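Local coordinates for protein transcriptional regulator (Mesorhizobium loti, PDB 3BHQ) that probably binds DNA through an N-terminal helix-turn-helix and regulates transcription, as expected of a TetR-family regulator with an AefR-like C-terminal domain, at residues A[98-103]-A[189-194]; A[144-149]-A[157-162]. One frame throughout, in Å; residues are numbered along the deposited sequence.

Interaction 1 of 2, residues A[98-103]-A[189-194]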
loop_
_atom_site.group_PDB
_atom_site.type_symbol
_atom_site.label_atom_id
_atom_site.label_comp_id
_atom_site.label_asym_id
_atom_site.label_seq_id
_atom_site.Cartn_x
_atom_site.Cartn_y
_atom_site.Cartn_z
ATOM N N ARG A 98 -14.795 0.502 12.055
ATOM C CA ARG A 98 -14.827 -0.945 11.785
ATOM C C ARG A 98 -13.862 -1.326 10.660
ATOM O O ARG A 98 -13.185 -2.354 10.750
ATOM C CB ARG A 98 -16.238 -1.443 11.439
ATOM C CG ARG A 98 -17.243 -1.348 12.569
ATOM C CD ARG A 98 -17.020 -2.391 13.688
ATOM N NE ARG A 98 -17.263 -3.770 13.235
ATOM C CZ ARG A 98 -16.353 -4.706 12.933
ATOM N NH1 ARG A 98 -16.783 -5.902 12.531
ATOM N NH2 ARG A 98 -15.038 -4.494 13.035
ATOM N N LEU A 99 -13.799 -0.505 9.599
ATOM C CA LEU A 99 -12.880 -0.758 8.456
ATOM C C LEU A 99 -11.441 -0.786 8.921
ATOM O O LEU A 99 -10.676 -1.672 8.507
ATOM C CB LEU A 99 -13.020 0.294 7.346
ATOM C CG LEU A 99 -14.312 0.366 6.539
ATOM C CD1 LEU A 99 -14.234 1.571 5.584
ATOM C CD2 LEU A 99 -14.581 -0.946 5.778
ATOM N N ILE A 100 -11.054 0.186 9.739
ATOM C CA ILE A 100 -9.690 0.225 10.308
ATOM C C ILE A 100 -9.404 -1.029 11.091
ATOM O O ILE A 100 -8.397 -1.671 10.895
ATOM C CB ILE A 100 -9.460 1.420 11.278
ATOM C CG1 ILE A 100 -9.372 2.704 10.470
ATOM C CG2 ILE A 100 -8.166 1.232 12.122
ATOM C CD1 ILE A 100 -9.247 3.947 11.323
ATOM N N ALA A 101 -10.313 -1.412 11.983
ATOM C CA ALA A 101 -10.102 -2.610 12.833
ATOM C C ALA A 101 -9.968 -3.904 12.021
ATOM O O ALA A 101 -9.098 -4.731 12.296
ATOM C CB ALA A 101 -11.215 -2.740 13.863
ATOM N N VAL A 102 -10.813 -4.068 11.010
ATOM C CA VAL A 102 -10.793 -5.245 10.147
ATOM C C VAL A 102 -9.547 -5.303 9.258
ATOM O O VAL A 102 -8.854 -6.330 9.177
ATOM C CB VAL A 102 -12.085 -5.298 9.263
ATOM C CG1 VAL A 102 -12.007 -6.370 8.186
ATOM C CG2 VAL A 102 -13.304 -5.496 10.151
ATOM N N LEU A 103 -9.295 -4.196 8.568
ATOM C CA LEU A 103 -8.216 -4.142 7.584
ATOM C C LEU A 103 -6.821 -4.067 8.184
ATOM O O LEU A 103 -5.855 -4.420 7.489
ATOM C CB LEU A 103 -8.500 -3.064 6.529
ATOM C CG LEU A 103 -9.805 -3.260 5.740
ATOM C CD1 LEU A 103 -10.120 -2.075 4.846
ATOM C CD2 LEU A 103 -9.770 -4.536 4.922
ATOM N N ALA A 189 -8.501 5.280 21.474
ATOM C CA ALA A 189 -8.578 6.746 21.268
ATOM C C ALA A 189 -7.941 7.221 19.949
ATOM O O ALA A 189 -8.539 8.052 19.244
ATOM C CB ALA A 189 -7.958 7.511 22.446
ATOM N N GLU A 190 -6.757 6.685 19.619
ATOM C CA GLU A 190 -6.062 7.056 18.375
ATOM C C GLU A 190 -6.810 6.554 17.141
ATOM O O GLU A 190 -6.951 7.299 16.158
ATOM C CB GLU A 190 -4.638 6.493 18.327
ATOM C CG GLU A 190 -3.680 7.063 19.356
ATOM C CD GLU A 190 -2.331 6.353 19.325
ATOM O OE1 GLU A 190 -1.973 5.664 20.309
ATOM O OE2 GLU A 190 -1.661 6.451 18.268
ATOM N N LEU A 191 -7.249 5.290 17.189
ATOM C CA LEU A 191 -8.034 4.670 16.091
ATOM C C LEU A 191 -9.261 5.538 15.741
ATOM O O LEU A 191 -9.460 5.901 14.572
ATOM C CB LEU A 191 -8.473 3.244 16.480
ATOM C CG LEU A 191 -9.254 2.388 15.456
ATOM C CD1 LEU A 191 -9.063 0.876 15.698
ATOM C CD2 LEU A 191 -10.771 2.715 15.367
ATOM N N GLU A 192 -10.038 5.890 16.773
ATOM C CA GLU A 192 -11.233 6.722 16.612
ATOM C C GLU A 192 -10.906 8.132 16.103
ATOM O O GLU A 192 -11.569 8.616 15.175
ATOM C CB GLU A 192 -12.053 6.773 17.915
ATOM C CG GLU A 192 -12.649 5.390 18.294
ATOM C CD GLU A 192 -13.419 5.381 19.619
ATOM O OE1 GLU A 192 -13.525 6.434 20.292
ATOM O OE2 GLU A 192 -13.924 4.297 19.982
ATOM N N ARG A 193 -9.890 8.791 16.674
ATOM C CA ARG A 193 -9.522 10.135 16.199
ATOM C C ARG A 193 -9.177 10.137 14.713
ATOM O O ARG A 193 -9.520 11.077 13.975
ATOM C CB ARG A 193 -8.341 10.738 16.970
ATOM C CG ARG A 193 -8.671 11.284 18.357
ATOM C CD ARG A 193 -7.622 12.319 18.777
ATOM N NE ARG A 193 -6.269 11.758 18.748
ATOM C CZ ARG A 193 -5.722 10.984 19.698
ATOM N NH1 ARG A 193 -6.388 10.653 20.820
ATOM N NH2 ARG A 193 -4.474 10.539 19.525
ATOM N N HIS A 194 -8.486 9.076 14.293
ATOM C CA HIS A 194 -8.068 8.918 12.902
ATOM C C HIS A 194 -9.253 8.701 11.953
ATOM O O HIS A 194 -9.371 9.373 10.945
ATOM C CB HIS A 194 -7.090 7.751 12.754
ATOM C CG HIS A 194 -6.505 7.656 11.385
ATOM N ND1 HIS A 194 -5.519 8.518 10.959
ATOM C CD2 HIS A 194 -6.788 6.854 10.331
ATOM C CE1 HIS A 194 -5.203 8.234 9.708
ATOM N NE2 HIS A 194 -5.982 7.253 9.296
#
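Ile-100 of helix 88-103 reaches across to Leu-191 and His-194, one helical turn apart on helix 188-206, a helix-helix contact within the AefR-like C-terminal domain. The nearest CA atoms, Ile-100 CA and Leu-191 CA, are 7.5 Å apart. From CA the bond to CB points toward the partner helix, and at CB the side chain divides. The short branch, CG2, lies anti to the backbone N and ends on the branched end of Leu-191: Ile-100 CG2 is 3.7 Å from Leu-191 CG and touches Leu-191 CD1 as closely. The long branch starts beside the backbone N (chi1 -73°) and continues extended through CG1, which carries CD1 in between Leu-191 and His-194. There Ile-100 CD1 lies 3.8 Å from Leu-191 O and 3.9 Å from His-194 CD2, meeting the imidazole at its edge and in its plane. Leu-191 comes the other way, and the two aliphatic chains slide past each other in opposite directions. A second conformer of Ile-100 is modelled, which makes these methyl contacts less certain. Helix 159-181 borders the contact: Leu-170 touches Ile-100, and its carbonyl O is hydrogen-bonded to His-194 NE2. The imidazole therefore spends a nitrogen on a third helix and offers carbon to Ile-100. No hydrogen bond crosses between 98-103 and 189-194; apolar packing joins them, and His-194 NE2 is satisfied on helix 159-181.

Interaction 2 of 2, residues A[144-149]-A[157-162]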
loop_
_atom_site.group_PDB
_atom_site.type_symbol
_atom_site.label_atom_id
_atom_site.label_comp_id
_atom_site.label_asym_id
_atom_site.label_seq_id
_atom_site.Cartn_x
_atom_site.Cartn_y
_atom_site.Cartn_z
ATOM N N CYS A 144 -23.220 0.890 -1.796
ATOM C CA CYS A 144 -23.786 1.569 -0.616
ATOM C C CYS A 144 -23.893 3.101 -0.810
ATOM O O CYS A 144 -24.933 3.703 -0.527
ATOM C CB CYS A 144 -22.984 1.208 0.638
ATOM S SG CYS A 144 -23.288 2.213 2.062
ATOM N N PHE A 145 -22.825 3.726 -1.299
ATOM C CA PHE A 145 -22.833 5.174 -1.545
ATOM C C PHE A 145 -23.831 5.611 -2.634
ATOM O O PHE A 145 -24.394 6.716 -2.550
ATOM C CB PHE A 145 -21.443 5.687 -1.937
ATOM C CG PHE A 145 -20.417 5.697 -0.836
ATOM C CD1 PHE A 145 -20.717 5.458 0.529
ATOM C CD2 PHE A 145 -19.122 6.068 -1.172
ATOM C CE1 PHE A 145 -19.695 5.521 1.512
ATOM C CE2 PHE A 145 -18.111 6.162 -0.186
ATOM C CZ PHE A 145 -18.393 5.881 1.126
ATOM N N GLN A 146 -24.018 4.767 -3.645
ATOM C CA GLN A 146 -24.989 5.063 -4.721
ATOM C C GLN A 146 -26.392 5.130 -4.152
ATOM O O GLN A 146 -27.160 6.054 -4.485
ATOM C CB GLN A 146 -24.941 4.020 -5.841
ATOM C CG GLN A 146 -25.889 4.318 -7.041
ATOM C CD GLN A 146 -25.591 5.652 -7.687
ATOM O OE1 GLN A 146 -24.566 5.815 -8.359
ATOM N NE2 GLN A 146 -26.496 6.621 -7.497
ATOM N N LYS A 147 -26.727 4.151 -3.314
ATOM C CA LYS A 147 -28.031 4.113 -2.635
ATOM C C LYS A 147 -28.196 5.315 -1.704
ATOM O O LYS A 147 -29.251 5.944 -1.688
ATOM C CB LYS A 147 -28.238 2.788 -1.903
ATOM C CG LYS A 147 -28.317 1.599 -2.862
ATOM C CD LYS A 147 -28.312 0.254 -2.144
ATOM C CE LYS A 147 -28.054 -0.887 -3.130
ATOM N NZ LYS A 147 -27.865 -2.193 -2.446
ATOM N N LEU A 148 -27.143 5.670 -0.964
ATOM C CA LEU A 148 -27.182 6.863 -0.104
ATOM C C LEU A 148 -27.337 8.150 -0.927
ATOM O O LEU A 148 -27.989 9.087 -0.476
ATOM C CB LEU A 148 -25.940 6.957 0.799
ATOM C CG LEU A 148 -25.842 5.897 1.897
ATOM C CD1 LEU A 148 -24.465 5.915 2.513
ATOM C CD2 LEU A 148 -26.938 6.100 2.963
ATOM N N THR A 149 -26.695 8.199 -2.095
ATOM C CA THR A 149 -26.811 9.349 -3.011
ATOM C C THR A 149 -28.239 9.443 -3.561
ATOM O O THR A 149 -28.828 10.530 -3.547
ATOM C CB THR A 149 -25.768 9.321 -4.139
ATOM O OG1 THR A 149 -24.457 9.430 -3.562
ATOM C CG2 THR A 149 -25.963 10.508 -5.131
ATOM N N GLY A 157 -21.090 11.320 -7.059
ATOM C CA GLY A 157 -21.307 11.150 -8.500
ATOM C C GLY A 157 -20.641 9.914 -9.082
ATOM O O GLY A 157 -21.238 9.244 -9.930
ATOM N N ASP A 158 -19.406 9.640 -8.643
ATOM C CA ASP A 158 -18.615 8.467 -9.015
ATOM C C ASP A 158 -18.447 7.760 -7.655
ATOM O O ASP A 158 -17.493 8.058 -6.931
ATOM C CB ASP A 158 -17.276 8.898 -9.630
ATOM C CG ASP A 158 -16.434 7.741 -10.154
ATOM O OD1 ASP A 158 -16.621 6.554 -9.774
ATOM O OD2 ASP A 158 -15.494 8.054 -10.927
ATOM N N PRO A 159 -19.422 6.911 -7.279
ATOM C CA PRO A 159 -19.339 6.219 -5.988
ATOM C C PRO A 159 -18.117 5.326 -5.770
ATOM O O PRO A 159 -17.672 5.234 -4.616
ATOM C CB PRO A 159 -20.669 5.451 -5.906
ATOM C CG PRO A 159 -21.226 5.455 -7.244
ATOM C CD PRO A 159 -20.702 6.621 -7.959
ATOM N N TYR A 160 -17.579 4.680 -6.819
ATOM C CA TYR A 160 -16.355 3.849 -6.699
ATOM C C TYR A 160 -15.152 4.773 -6.383
ATOM O O TYR A 160 -14.324 4.446 -5.516
ATOM C CB TYR A 160 -16.067 3.003 -7.966
ATOM C CG TYR A 160 -14.970 1.944 -7.832
ATOM C CD1 TYR A 160 -13.627 2.195 -8.193
ATOM C CD2 TYR A 160 -15.277 0.656 -7.373
ATOM C CE1 TYR A 160 -12.626 1.177 -8.069
ATOM C CE2 TYR A 160 -14.306 -0.332 -7.256
ATOM C CZ TYR A 160 -12.990 -0.081 -7.611
ATOM O OH TYR A 160 -12.069 -1.092 -7.455
ATOM N N LEU A 161 -15.064 5.908 -7.083
ATOM C CA LEU A 161 -13.974 6.878 -6.817
ATOM C C LEU A 161 -14.077 7.402 -5.387
ATOM O O LEU A 161 -13.063 7.414 -4.664
ATOM C CB LEU A 161 -14.000 8.034 -7.810
ATOM C CG LEU A 161 -12.891 9.102 -7.674
ATOM C CD1 LEU A 161 -11.545 8.513 -7.891
ATOM C CD2 LEU A 161 -13.125 10.236 -8.651
ATOM N N ALA A 162 -15.291 7.749 -4.990
ATOM C CA ALA A 162 -15.590 8.263 -3.623
ATOM C C ALA A 162 -15.216 7.208 -2.590
ATOM O O ALA A 162 -14.610 7.529 -1.577
ATOM C CB ALA A 162 -17.013 8.641 -3.494
#
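Phe-145 and Pro-159 meet beside the turn between helix 123-150 and helix 159-181 in the C-terminal domain. Asp-158 is the N-cap of the second helix: its OD1 accepts from Leu-161 N at 3.2 Å, the N-H coming from above the carboxylate plane. Pro-159 follows in the first turn, with its CB 4.1 Å from Phe-145 CB. The phenyl group, its CG beside the backbone N (chi1 -70°), runs along the start of this helix. Phe-145 CD2 lies 3.8 Å from Pro-159 O and also touches the methyl of Ala-162, while Phe-145 CE2 presents the ring edge to Ala-162 C at 3.9 Å. Beyond, the ring meets Phe-202 and Leu-92. On the other flank Gln-146 bends at chi2 (59°), which brings its OE1 to 3.5 Å from Pro-159 CG; its NE2 is hydrogen-bonded to Asn-150 OD1. Phe-145 O is gripped twice, by Thr-149 N and by Thr-149 OG1 (2.9 Å to Phe-145 O), from opposite faces of its plane, and that hydroxyl also bonds to Thr-156 OG1 in the connection. An alanine at Phe-145 would lose the ring, which would probably open a gap beside Ala-162 and deprive Phe-202 of this ring contact. No hydrogen bond joins the two segments directly; they meet through van der Waals packing, much of it apolar, while polar bonds act within helix 123-150, to the connection and at the N-cap of helix 159-181.

Interactions 1 and 2 lie at different levels of one helical C-terminal domain, their centres 22 Å apart and their nearest atoms about 7 Å apart, without touching. The two use different pairs of helices, but these pack on one another. Phe-145 of interaction 2 packs on Leu-92 of helix 88-103 and Phe-202 of helix 188-206, the pair that interaction 1 joins directly. Helix 159-181, whose start takes part in interaction 2, supplies Leu-170 beside interaction 1. At the dimer interface, Tyr-160 and Leu-161 pack on Ile-173 and Ala-197 of the second subunit, whereas segments 98-103 and 189-194 touch no other chain. Both contacts thus belong to the C-terminal domain, not to the predicted DNA-binding motif.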